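Side-chain contacts in ENT (Trypanosoma brucei brucei, PDB 5ZX1), which is of unknown detailed function but carries an all-helical ENT domain, a module found in proteins associated with transcription and chromatin regulation: residues E39-S44 with E73-P78; C43-L48 with E80-E85; C53-G58 with G102-R107. One frame throughout, in Å; residues are numbered along the deposited sequence.

Contact 1 of 3, residues E39-S44 with E73-P78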
ATOM      1  N   GLU A  39     -11.021  -7.477   6.396  1.00 64.84           N
ATOM      2  CA  GLU A  39      -9.702  -8.021   6.086  1.00 67.74           C
ATOM      3  C   GLU A  39      -9.237  -7.702   4.652  1.00 64.67           C
ATOM      4  O   GLU A  39      -8.048  -7.533   4.395  1.00 64.09           O
ATOM      5  CB  GLU A  39      -9.696  -9.534   6.320  1.00 62.04           C
ATOM      6  CG  GLU A  39      -9.645  -9.904   7.795  1.00 76.41           C
ATOM      7  CD  GLU A  39      -9.902 -11.381   8.058  1.00 82.61           C
ATOM      8  OE1 GLU A  39     -10.251 -12.124   7.104  1.00 75.39           O
ATOM      9  OE2 GLU A  39      -9.738 -11.795   9.229  1.00 86.84           O
ATOM     10  N   GLU A  40     -10.165  -7.614   3.714  1.00 65.19           N
ATOM     11  CA  GLU A  40      -9.774  -7.235   2.366  1.00 68.29           C
ATOM     12  C   GLU A  40      -9.466  -5.739   2.283  1.00 63.47           C
ATOM     13  O   GLU A  40      -8.486  -5.341   1.656  1.00 59.54           O
ATOM     14  CB  GLU A  40     -10.851  -7.625   1.374  1.00 59.56           C
ATOM     15  CG  GLU A  40     -10.915  -9.120   1.191  1.00 68.61           C
ATOM     16  CD  GLU A  40     -11.313  -9.524  -0.218  1.00 71.09           C
ATOM     17  OE1 GLU A  40     -11.245  -8.662  -1.117  1.00 73.86           O
ATOM     18  OE2 GLU A  40     -11.690 -10.700  -0.425  1.00 75.33           O
ATOM     19  N   GLU A  41     -10.294  -4.921   2.921  1.00 62.69           N
ATOM     20  CA  GLU A  41     -10.007  -3.502   3.029  1.00 63.39           C
ATOM     21  C   GLU A  41      -8.581  -3.288   3.514  1.00 62.51           C
ATOM     22  O   GLU A  41      -7.813  -2.526   2.906  1.00 61.66           O
ATOM     23  CB  GLU A  41     -10.985  -2.807   3.972  1.00 59.40           C
ATOM     24  CG  GLU A  41     -12.386  -2.676   3.428  1.00 58.81           C
ATOM     25  CD  GLU A  41     -13.290  -1.917   4.382  1.00 63.52           C
ATOM     26  OE1 GLU A  41     -13.879  -0.894   3.973  1.00 67.52           O
ATOM     27  OE2 GLU A  41     -13.395  -2.319   5.562  1.00 70.57           O
ATOM     28  N   LEU A  42      -8.207  -3.975   4.586  1.00 61.87           N
ATOM     29  CA  LEU A  42      -6.884  -3.744   5.148  1.00 71.38           C
ATOM     30  C   LEU A  42      -5.796  -4.362   4.282  1.00 68.42           C
ATOM     31  O   LEU A  42      -4.683  -3.845   4.205  1.00 63.53           O
ATOM     32  CB  LEU A  42      -6.781  -4.268   6.582  1.00 64.71           C
ATOM     33  CG  LEU A  42      -7.723  -3.576   7.576  1.00 78.56           C
ATOM     34  CD1 LEU A  42      -8.802  -4.520   8.085  1.00 74.87           C
ATOM     35  CD2 LEU A  42      -6.964  -2.985   8.743  1.00 80.12           C
ATOM     36  N   CYS A  43      -6.112  -5.451   3.608  1.00 65.33           N
ATOM     37  CA  CYS A  43      -5.108  -6.024   2.735  1.00 68.28           C
ATOM     38  C   CYS A  43      -4.896  -5.088   1.569  1.00 65.79           C
ATOM     39  O   CYS A  43      -3.759  -4.849   1.160  1.00 60.29           O
ATOM     40  CB  CYS A  43      -5.505  -7.408   2.246  1.00 67.85           C
ATOM     41  SG  CYS A  43      -4.970  -8.677   3.382  1.00 87.68           S
ATOM     42  N   SER A  44      -5.991  -4.545   1.042  1.00 66.87           N
ATOM     43  CA  SER A  44      -5.886  -3.702  -0.139  1.00 66.70           C
ATOM     44  C   SER A  44      -5.099  -2.433   0.194  1.00 64.17           C
ATOM     45  O   SER A  44      -4.296  -1.972  -0.621  1.00 63.78           O
ATOM     46  CB  SER A  44      -7.261  -3.365  -0.705  1.00 62.34           C
ATOM     47  OG  SER A  44      -7.723  -2.102  -0.282  1.00 72.86           O
ATOM     48  N   GLU A  73     -10.137   7.144   3.470  1.00 64.88           N
ATOM     49  CA  GLU A  73     -11.515   7.552   3.669  1.00 66.07           C
ATOM     50  C   GLU A  73     -12.492   6.526   3.059  1.00 60.50           C
ATOM     51  O   GLU A  73     -13.516   6.196   3.667  1.00 60.11           O
ATOM     52  CB  GLU A  73     -11.699   8.963   3.095  1.00 63.27           C
ATOM     53  CG  GLU A  73     -13.039   9.285   2.470  1.00 66.78           C
ATOM     54  CD  GLU A  73     -12.936  10.483   1.540  1.00 79.46           C
ATOM     55  OE1 GLU A  73     -12.022  11.325   1.750  1.00 71.48           O
ATOM     56  OE2 GLU A  73     -13.760  10.586   0.597  1.00 82.60           O
ATOM     57  N   GLU A  74     -12.160   6.000   1.883  1.00 61.92           N
ATOM     58  CA  GLU A  74     -12.996   4.983   1.238  1.00 61.28           C
ATOM     59  C   GLU A  74     -13.162   3.776   2.163  1.00 62.56           C
ATOM     60  O   GLU A  74     -14.260   3.270   2.331  1.00 64.19           O
ATOM     61  CB  GLU A  74     -12.393   4.527  -0.099  1.00 58.93           C
ATOM     62  CG  GLU A  74     -12.432   5.563  -1.219  1.00 66.16           C
ATOM     63  CD  GLU A  74     -13.814   5.716  -1.865  1.00 70.47           C
ATOM     64  OE1 GLU A  74     -14.542   4.705  -2.009  1.00 65.48           O
ATOM     65  OE2 GLU A  74     -14.176   6.863  -2.220  1.00 68.87           O
ATOM     66  N   LEU A  75     -12.060   3.349   2.777  1.00 65.34           N
ATOM     67  CA  LEU A  75     -12.010   2.124   3.576  1.00 62.87           C
ATOM     68  C   LEU A  75     -12.204   2.380   5.066  1.00 66.26           C
ATOM     69  O   LEU A  75     -12.109   1.451   5.872  1.00 69.12           O
ATOM     70  CB  LEU A  75     -10.676   1.405   3.352  1.00 58.19           C
ATOM     71  CG  LEU A  75     -10.395   1.111   1.878  1.00 59.15           C
ATOM     72  CD1 LEU A  75      -9.122   0.300   1.653  1.00 53.97           C
ATOM     73  CD2 LEU A  75     -11.605   0.411   1.286  1.00 56.82           C
ATOM     74  N   CYS A  76     -12.474   3.628   5.430  1.00 61.20           N
ATOM     75  CA  CYS A  76     -12.689   3.984   6.830  1.00 70.62           C
ATOM     76  C   CYS A  76     -11.574   3.399   7.703  1.00 69.29           C
ATOM     77  O   CYS A  76     -11.818   2.556   8.557  1.00 70.33           O
ATOM     78  CB  CYS A  76     -14.067   3.490   7.304  1.00 72.02           C
ATOM     79  SG  CYS A  76     -14.840   4.464   8.628  1.00 93.27           S
ATOM     80  N   LEU A  77     -10.342   3.829   7.458  1.00 70.88           N
ATOM     81  CA  LEU A  77      -9.185   3.305   8.177  1.00 70.68           C
ATOM     82  C   LEU A  77      -8.690   4.288   9.224  1.00 71.26           C
ATOM     83  O   LEU A  77      -8.411   5.438   8.907  1.00 73.76           O
ATOM     84  CB  LEU A  77      -8.055   2.993   7.204  1.00 69.63           C
ATOM     85  CG  LEU A  77      -7.708   1.553   6.827  1.00 78.96           C
ATOM     86  CD1 LEU A  77      -8.922   0.704   6.444  1.00 68.98           C
ATOM     87  CD2 LEU A  77      -6.732   1.638   5.672  1.00 69.32           C
ATOM     88  N   PRO A  78      -8.574   3.839  10.479  1.00 76.33           N
ATOM     89  CA  PRO A  78      -8.024   4.748  11.494  1.00 77.68           C
ATOM     90  C   PRO A  78      -6.598   5.112  11.114  1.00 78.32           C
ATOM     91  O   PRO A  78      -5.856   4.226  10.686  1.00 81.54           O
ATOM     92  CB  PRO A  78      -8.085   3.925  12.783  1.00 66.13           C
ATOM     93  CG  PRO A  78      -8.079   2.499  12.318  1.00 77.95           C
ATOM     94  CD  PRO A  78      -8.817   2.484  11.006  1.00 74.24           C
TER
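Leu75 lies against Glu41 and Ser44 where the end of helix 62-74 meets helix 30-56, and the two CA atoms of Glu41 and Leu75 come within 6.0 Å. Leu75 CB points at the facing helix and already lies 4.0 Å from Glu41 OE1. With CG anti to its own carbonyl carbon (chi1 -55°), the isobutyl group is carried on to the helix surface, where its two methyls part. CD1 is shared by two oxygens: it sits 3.4 Å from the backbone O of Glu41 and equally near Ser44 OG. CD2 meets the aliphatic shaft of the glutamate instead, 3.8 Å from Glu41 CG. Glu41, extended beyond CG, runs past the leucine in the opposite direction.

The carbonyl under CD1 has a polar partner in its own helix, Ser44 OG donating to Glu41 O over 3.2 Å, tilted 28° from the carbonyl plane. Glu41 OE1 and Leu75 O, at 3.5 Å, are both acceptors. Arg38, on helix 30-56, is bonded to both sides: its NH2 forms a salt bridge with Glu41 OE2 and a hydrogen bond with Leu75 O, while NH1 reaches Cys76 O, at the Schellman motif closing helix 62-74. No hydrogen bond or salt bridge joins the two segments directly; the leucine methyls make the contact, and the polar linkage runs through one guanidinium that would probably offset the repulsion between the facing acceptors.

Contact 2 of 3, residues C43-L48 with E80-E85; sequences CSYRSL and ERAEAE
A helix-helix crossing of the ENT domain brings Tyr45 and Arg46 of helix 30-56 against Ala82 and Glu85 of helix 79-91. The axes of segments 43-48 and 80-85 approach to 9.8 Å with a crossing angle of -41°. Tyr45 enters this interface edge-first. Its CG is anti to the backbone N (chi1 -164°), which turns the phenol toward the second helix and sets CE2 3.9 Å from Ala82 CB. Ala82 O and Glu85 CB also lie near the ring plane at that edge, so neither covers a face.

The phenol oxygen is served from outside the pair by Arg72 NH2, on helix 62-74. A water in the ring plane donates to Ala82 O over 2.9 Å; it also lies unusually close to Tyr45 OH, so a water bridge between the two residues is tentative.

Arg46 offers Glu85 its aliphatic part: Arg46 CG lies 3.1 Å from Glu85 OE1, whereas Arg46 NE stays 4.5 Å away, too far for a salt bridge. The attraction there is probably only long-range. The carboxylate is held instead from its own helix, one turn back. NE and NH2 of Arg81 both meet Glu85 OE2, side-on: NE at 3.1 Å through the anti lone pair, and NH2 at 2.9 Å from above the carboxylate plane.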
ATOM      1  N   CYS A  43      -6.112  -5.451   3.608  1.00 65.33           N
ATOM      2  CA  CYS A  43      -5.108  -6.024   2.735  1.00 68.28           C
ATOM      3  C   CYS A  43      -4.896  -5.088   1.569  1.00 65.79           C
ATOM      4  O   CYS A  43      -3.759  -4.849   1.160  1.00 60.29           O
ATOM      5  CB  CYS A  43      -5.505  -7.408   2.246  1.00 67.85           C
ATOM      6  SG  CYS A  43      -4.970  -8.677   3.382  1.00 87.68           S
ATOM      7  N   SER A  44      -5.991  -4.545   1.042  1.00 66.87           N
ATOM      8  CA  SER A  44      -5.886  -3.702  -0.139  1.00 66.70           C
ATOM      9  C   SER A  44      -5.099  -2.433   0.194  1.00 64.17           C
ATOM     10  O   SER A  44      -4.296  -1.972  -0.621  1.00 63.78           O
ATOM     11  CB  SER A  44      -7.261  -3.365  -0.705  1.00 62.34           C
ATOM     12  OG  SER A  44      -7.723  -2.102  -0.282  1.00 72.86           O
ATOM     13  N   TYR A  45      -5.280  -1.891   1.394  1.00 63.91           N
ATOM     14  CA  TYR A  45      -4.474  -0.735   1.782  1.00 61.81           C
ATOM     15  C   TYR A  45      -2.990  -1.120   1.911  1.00 63.93           C
ATOM     16  O   TYR A  45      -2.102  -0.377   1.473  1.00 65.63           O
ATOM     17  CB  TYR A  45      -4.977  -0.107   3.087  1.00 58.56           C
ATOM     18  CG  TYR A  45      -4.427   1.296   3.298  1.00 63.17           C
ATOM     19  CD1 TYR A  45      -4.944   2.373   2.587  1.00 60.68           C
ATOM     20  CD2 TYR A  45      -3.390   1.536   4.191  1.00 63.21           C
ATOM     21  CE1 TYR A  45      -4.454   3.636   2.749  1.00 60.31           C
ATOM     22  CE2 TYR A  45      -2.881   2.820   4.374  1.00 62.97           C
ATOM     23  CZ  TYR A  45      -3.425   3.866   3.643  1.00 64.45           C
ATOM     24  OH  TYR A  45      -2.950   5.149   3.788  1.00 58.69           O
ATOM     25  N   ARG A  46      -2.723  -2.276   2.509  1.00 64.77           N
ATOM     26  CA  ARG A  46      -1.349  -2.723   2.726  1.00 65.43           C
ATOM     27  C   ARG A  46      -0.594  -2.816   1.406  1.00 62.57           C
ATOM     28  O   ARG A  46       0.478  -2.227   1.224  1.00 58.90           O
ATOM     29  CB  ARG A  46      -1.332  -4.085   3.432  1.00 69.03           C
ATOM     30  CG  ARG A  46       0.068  -4.631   3.677  1.00 69.84           C
ATOM     31  CD  ARG A  46       0.028  -6.070   4.135  1.00 72.26           C
ATOM     32  NE  ARG A  46       1.365  -6.666   4.133  1.00 84.75           N
ATOM     33  CZ  ARG A  46       1.805  -7.555   3.241  1.00 85.49           C
ATOM     34  NH1 ARG A  46       3.046  -8.022   3.338  1.00 80.06           N
ATOM     35  NH2 ARG A  46       1.014  -7.986   2.260  1.00 83.61           N
ATOM     36  N   SER A  47      -1.176  -3.546   0.468  1.00 59.13           N
ATOM     37  CA  SER A  47      -0.542  -3.737  -0.809  1.00 59.13           C
ATOM     38  C   SER A  47      -0.387  -2.390  -1.518  1.00 62.83           C
ATOM     39  O   SER A  47       0.519  -2.210  -2.338  1.00 67.89           O
ATOM     40  CB  SER A  47      -1.351  -4.709  -1.658  1.00 57.64           C
ATOM     41  OG  SER A  47      -2.485  -4.047  -2.165  1.00 68.74           O
ATOM     42  N   LEU A  48      -1.255  -1.439  -1.185  1.00 59.33           N
ATOM     43  CA  LEU A  48      -1.174  -0.096  -1.748  1.00 58.89           C
ATOM     44  C   LEU A  48       0.053   0.651  -1.248  1.00 57.22           C
ATOM     45  O   LEU A  48       0.743   1.314  -2.017  1.00 56.04           O
ATOM     46  CB  LEU A  48      -2.426   0.703  -1.400  1.00 65.27           C
ATOM     47  CG  LEU A  48      -3.352   1.149  -2.525  1.00 70.34           C
ATOM     48  CD1 LEU A  48      -4.240   2.245  -1.981  1.00 72.47           C
ATOM     49  CD2 LEU A  48      -2.559   1.643  -3.711  1.00 63.50           C
ATOM     50  N   GLU A  80      -3.953   5.731  12.661  1.00 80.39           N
ATOM     51  CA  GLU A  80      -2.898   5.020  13.383  1.00 79.21           C
ATOM     52  C   GLU A  80      -2.577   3.701  12.700  1.00 76.19           C
ATOM     53  O   GLU A  80      -1.414   3.326  12.565  1.00 75.10           O
ATOM     54  CB  GLU A  80      -3.297   4.769  14.837  1.00 81.03           C
ATOM     55  CG  GLU A  80      -3.098   5.977  15.733  1.00 93.32           C
ATOM     56  CD  GLU A  80      -4.409   6.645  16.115  1.00100.49           C
ATOM     57  OE1 GLU A  80      -5.314   5.928  16.589  1.00100.36           O
ATOM     58  OE2 GLU A  80      -4.535   7.881  15.930  1.00106.50           O
ATOM     59  N   ARG A  81      -3.610   2.997  12.266  1.00 72.58           N
ATOM     60  CA  ARG A  81      -3.392   1.771  11.528  1.00 71.56           C
ATOM     61  C   ARG A  81      -2.827   2.094  10.156  1.00 75.67           C
ATOM     62  O   ARG A  81      -1.958   1.387   9.643  1.00 78.24           O
ATOM     63  CB  ARG A  81      -4.688   0.976  11.392  1.00 79.26           C
ATOM     64  CG  ARG A  81      -4.503  -0.358  10.693  1.00 83.11           C
ATOM     65  CD  ARG A  81      -3.425  -1.186  11.383  1.00 87.11           C
ATOM     66  NE  ARG A  81      -2.992  -2.308  10.558  1.00 89.62           N
ATOM     67  CZ  ARG A  81      -3.660  -3.456  10.458  1.00 94.71           C
ATOM     68  NH1 ARG A  81      -4.793  -3.627  11.130  1.00 83.01           N
ATOM     69  NH2 ARG A  81      -3.195  -4.433   9.685  1.00 95.52           N
ATOM     70  N   ALA A  82      -3.318   3.172   9.561  1.00 73.82           N
ATOM     71  CA  ALA A  82      -2.919   3.517   8.212  1.00 66.89           C
ATOM     72  C   ALA A  82      -1.460   3.950   8.173  1.00 70.79           C
ATOM     73  O   ALA A  82      -0.724   3.573   7.259  1.00 67.05           O
ATOM     74  CB  ALA A  82      -3.809   4.596   7.669  1.00 68.45           C
ATOM     75  N   GLU A  83      -1.036   4.735   9.162  1.00 67.99           N
ATOM     76  CA  GLU A  83       0.369   5.113   9.267  1.00 71.18           C
ATOM     77  C   GLU A  83       1.220   3.883   9.560  1.00 72.37           C
ATOM     78  O   GLU A  83       2.379   3.811   9.158  1.00 73.64           O
ATOM     79  CB  GLU A  83       0.598   6.182  10.354  1.00 71.38           C
ATOM     80  CG  GLU A  83      -0.239   7.452  10.216  1.00 78.25           C
ATOM     81  CD  GLU A  83      -0.182   8.338  11.460  1.00 85.11           C
ATOM     82  OE1 GLU A  83      -0.326   7.803  12.579  1.00 83.84           O
ATOM     83  OE2 GLU A  83      -0.023   9.572  11.316  1.00 87.01           O
ATOM     84  N   ALA A  84       0.638   2.921  10.268  1.00 75.25           N
ATOM     85  CA  ALA A  84       1.339   1.685  10.590  1.00 69.02           C
ATOM     86  C   ALA A  84       1.687   0.930   9.314  1.00 73.98           C
ATOM     87  O   ALA A  84       2.844   0.573   9.097  1.00 72.68           O
ATOM     88  CB  ALA A  84       0.499   0.819  11.516  1.00 72.66           C
ATOM     89  N   GLU A  85       0.689   0.701   8.459  1.00 70.25           N
ATOM     90  CA  GLU A  85       0.922   0.005   7.197  1.00 73.05           C
ATOM     91  C   GLU A  85       1.950   0.722   6.326  1.00 72.51           C
ATOM     92  O   GLU A  85       2.782   0.084   5.690  1.00 75.09           O
ATOM     93  CB  GLU A  85      -0.387  -0.156   6.415  1.00 64.43           C
ATOM     94  CG  GLU A  85      -1.370  -1.096   7.054  1.00 76.16           C
ATOM     95  CD  GLU A  85      -0.796  -2.489   7.236  1.00 80.43           C
ATOM     96  OE1 GLU A  85      -0.109  -2.974   6.307  1.00 76.66           O
ATOM     97  OE2 GLU A  85      -1.023  -3.091   8.312  1.00 91.32           O
TER
HETATM   98  O   HOH W   1      -0.894   5.504   5.097  1.00 62.19           O

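Contact 3 of 3, residues C53-G58 with G102-R107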
ATOM      1  N   CYS A  53       5.475   2.511  -2.488  1.00 60.80           N
ATOM      2  CA  CYS A  53       6.837   2.683  -2.000  1.00 68.52           C
ATOM      3  C   CYS A  53       7.867   2.017  -2.921  1.00 66.38           C
ATOM      4  O   CYS A  53       9.017   2.444  -2.985  1.00 70.38           O
ATOM      5  CB  CYS A  53       6.965   2.128  -0.588  1.00 59.87           C
ATOM      6  SG  CYS A  53       6.061   3.065   0.612  1.00 69.76           S
ATOM      7  N   MET A  54       7.470   0.967  -3.627  1.00 64.28           N
ATOM      8  CA  MET A  54       8.379   0.350  -4.580  1.00 63.41           C
ATOM      9  C   MET A  54       8.722   1.319  -5.699  1.00 66.64           C
ATOM     10  O   MET A  54       9.833   1.300  -6.232  1.00 73.91           O
ATOM     11  CB  MET A  54       7.777  -0.912  -5.168  1.00 64.26           C
ATOM     12  CG  MET A  54       7.760  -2.086  -4.229  1.00 64.69           C
ATOM     13  SD  MET A  54       6.943  -3.449  -5.085  1.00 65.87           S
ATOM     14  CE  MET A  54       6.884  -4.693  -3.787  1.00 64.72           C
ATOM     15  N   HIS A  55       7.767   2.169  -6.049  1.00 64.45           N
ATOM     16  CA  HIS A  55       7.948   3.103  -7.154  1.00 63.22           C
ATOM     17  C   HIS A  55       8.642   4.389  -6.753  1.00 64.69           C
ATOM     18  O   HIS A  55       9.333   4.995  -7.564  1.00 66.36           O
ATOM     19  CB  HIS A  55       6.603   3.451  -7.779  1.00 65.40           C
ATOM     20  CG  HIS A  55       6.154   2.485  -8.824  1.00 58.71           C
ATOM     21  ND1 HIS A  55       5.323   1.420  -8.548  1.00 64.31           N
ATOM     22  CD2 HIS A  55       6.407   2.424 -10.158  1.00 68.38           C
ATOM     23  CE1 HIS A  55       5.079   0.746  -9.661  1.00 62.82           C
ATOM     24  NE2 HIS A  55       5.725   1.341 -10.653  1.00 67.28           N
ATOM     25  N   SER A  56       8.460   4.796  -5.502  1.00 65.76           N
ATOM     26  CA  SER A  56       8.835   6.132  -5.070  1.00 71.75           C
ATOM     27  C   SER A  56      10.025   6.098  -4.141  1.00 72.46           C
ATOM     28  O   SER A  56      10.502   7.142  -3.673  1.00 76.19           O
ATOM     29  CB  SER A  56       7.667   6.794  -4.346  1.00 69.59           C
ATOM     30  OG  SER A  56       7.725   6.450  -2.960  1.00 73.18           O
ATOM     31  N   GLY A  57      10.477   4.889  -3.846  1.00 72.94           N
ATOM     32  CA  GLY A  57      11.517   4.691  -2.862  1.00 70.13           C
ATOM     33  C   GLY A  57      11.099   5.318  -1.551  1.00 80.65           C
ATOM     34  O   GLY A  57      11.930   5.870  -0.829  1.00 79.24           O
ATOM     35  N   GLY A  58       9.796   5.259  -1.269  1.00 80.26           N
ATOM     36  CA  GLY A  58       9.241   5.754  -0.019  1.00 73.75           C
ATOM     37  C   GLY A  58       8.886   7.233   0.028  1.00 81.29           C
ATOM     38  O   GLY A  58       8.106   7.652   0.895  1.00 85.38           O
ATOM     39  N   GLY A 102      15.822  -0.537  -9.037  1.00 72.32           N
ATOM     40  CA  GLY A 102      15.390   0.272 -10.165  1.00 72.27           C
ATOM     41  C   GLY A 102      14.730  -0.473 -11.320  1.00 69.44           C
ATOM     42  O   GLY A 102      14.538   0.104 -12.386  1.00 75.18           O
ATOM     43  N   VAL A 103      14.355  -1.735 -11.115  1.00 71.06           N
ATOM     44  CA  VAL A 103      13.725  -2.530 -12.185  1.00 73.97           C
ATOM     45  C   VAL A 103      12.411  -1.924 -12.708  1.00 71.86           C
ATOM     46  O   VAL A 103      12.066  -2.102 -13.886  1.00 71.45           O
ATOM     47  CB  VAL A 103      13.473  -4.013 -11.737  1.00 69.48           C
ATOM     48  CG1 VAL A 103      14.788  -4.771 -11.574  1.00 64.26           C
ATOM     49  CG2 VAL A 103      12.648  -4.077 -10.456  1.00 66.58           C
ATOM     50  N   LEU A 104      11.680  -1.207 -11.858  1.00 64.32           N
ATOM     51  CA  LEU A 104      10.386  -0.666 -12.275  1.00 71.45           C
ATOM     52  C   LEU A 104      10.545   0.520 -13.221  1.00 73.59           C
ATOM     53  O   LEU A 104       9.607   0.902 -13.915  1.00 75.45           O
ATOM     54  CB  LEU A 104       9.542  -0.278 -11.058  1.00 69.16           C
ATOM     55  CG  LEU A 104       8.984  -1.553 -10.429  1.00 64.96           C
ATOM     56  CD1 LEU A 104       8.230  -1.275  -9.140  1.00 63.20           C
ATOM     57  CD2 LEU A 104       8.110  -2.296 -11.459  1.00 66.66           C
ATOM     58  N   LYS A 105      11.745   1.084 -13.259  1.00 76.65           N
ATOM     59  CA  LYS A 105      12.077   2.145 -14.194  1.00 70.45           C
ATOM     60  C   LYS A 105      12.600   1.601 -15.522  1.00 73.86           C
ATOM     61  O   LYS A 105      12.891   2.364 -16.425  1.00 76.87           O
ATOM     62  CB  LYS A 105      13.106   3.080 -13.539  1.00 71.84           C
ATOM     63  CG  LYS A 105      12.608   3.664 -12.221  1.00 80.48           C
ATOM     64  CD  LYS A 105      13.722   4.280 -11.386  1.00 81.83           C
ATOM     65  CE  LYS A 105      13.145   4.951 -10.136  1.00 92.37           C
ATOM     66  NZ  LYS A 105      14.163   5.757  -9.388  1.00 98.75           N
ATOM     67  N   ARG A 106      12.706   0.276 -15.623  1.00 74.62           N
ATOM     68  CA  ARG A 106      13.342  -0.407 -16.755  1.00 75.18           C
ATOM     69  C   ARG A 106      12.430  -1.402 -17.470  1.00 77.56           C
ATOM     70  O   ARG A 106      12.929  -2.346 -18.093  1.00 77.02           O
ATOM     71  CB  ARG A 106      14.572  -1.211 -16.297  1.00 75.38           C
ATOM     72  CG  ARG A 106      15.873  -0.484 -16.166  1.00 74.06           C
ATOM     73  CD  ARG A 106      17.029  -1.468 -16.381  1.00 73.61           C
ATOM     74  NE  ARG A 106      17.223  -2.436 -15.296  1.00 75.43           N
ATOM     75  CZ  ARG A 106      17.325  -3.753 -15.480  1.00 75.15           C
ATOM     76  NH1 ARG A 106      17.219  -4.270 -16.704  1.00 75.37           N
ATOM     77  NH2 ARG A 106      17.519  -4.565 -14.449  1.00 70.06           N
ATOM     78  N   ARG A 107      11.117  -1.236 -17.347  1.00 72.46           N
ATOM     79  CA  ARG A 107      10.158  -2.275 -17.741  1.00 73.29           C
ATOM     80  C   ARG A 107      10.383  -2.861 -19.132  1.00 70.18           C
ATOM     81  O   ARG A 107      10.065  -4.022 -19.379  1.00 72.97           O
ATOM     82  CB  ARG A 107       8.729  -1.737 -17.664  1.00 68.00           C
ATOM     83  CG  ARG A 107       8.246  -1.464 -16.272  1.00 67.92           C
ATOM     84  CD  ARG A 107       6.733  -1.469 -16.245  1.00 73.08           C
ATOM     85  NE  ARG A 107       6.224  -0.787 -15.063  1.00 68.63           N
ATOM     86  CZ  ARG A 107       5.807  -1.404 -13.964  1.00 66.62           C
ATOM     87  NH1 ARG A 107       5.836  -2.726 -13.881  1.00 65.36           N
ATOM     88  NH2 ARG A 107       5.361  -0.690 -12.940  1.00 67.97           N
TER
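His55 and Leu104 are brought together by their first two torsions. A chi1 of -86° swings the imidazole off the last turn of helix 30-56, and a chi2 of 94° stands the ring across its stem, presenting a face to the facing segment. Leu104 has CG beside its backbone N and anti to the carbonyl carbon, and its CB already points at the helix end. The methyl CD1 consequently lands on the imidazole face, 3.9 Å from the His55 ring centroid and only 14° off the ring normal, which meets the geometry of a CH-pi contact. The same CD1 lies 4.0 Å from Met54 CB, so one methyl bridges two successive residues of the helix.

Arg107 approaches the ring from another direction. Its NH2 is at the edge, in the imidazole plane, 3.1 Å from His55 NE2; the guanidinium is inclined to the ring rather than stacked on it. The second methyl of the leucine, Leu104 CD2, lies over one guanidinium face, displaced toward its rim. Leu104 thus contributes one methyl to each flat group. As His55, Leu104 and Arg107 also touch crystal neighbours, the lattice may influence these side-chain positions.

Val98 extends the apolar patch, touching both Met54 and Leu104 from helix 93-101. The backbone of Leu104 is fixed by a short 3-10 turn, in which Lys105 N bonds to Gly102 O at 3.1 Å and Arg106 N to Val103 O at 3.0 Å. Gly102 leaves helix 93-101 with positive phi, as Gly57 leaves helix 30-56. The arrangement is that of the C-terminal turn of helix 30-56 meeting the 3-10 turn that follows helix 93-101, at the surface of an all-helical domain, with the leucine's methyl resting on one face of the histidine.

In the fold
All three contacts draw one partner from helix 30-56, at successive places along it. Contacts 1 and 2 are neighbours: their centres are 7 Å apart, they share Cys43 and Ser44, and they touch directly, Leu77 CD2 lying 3.3 Å from Tyr45 CG and Leu42 CD2 3.3 Å from Arg81 NH1. Contact 3 is remote, its centre 24 Å from that of contact 1 and on the other side of the chain's centre. From contact 2 it is 19 Å between centres, with nearest atoms about 5 Å apart. The long helix thus meets the end of helix 62-74, helix 79-91 and the turn after helix 93-101 in chain order.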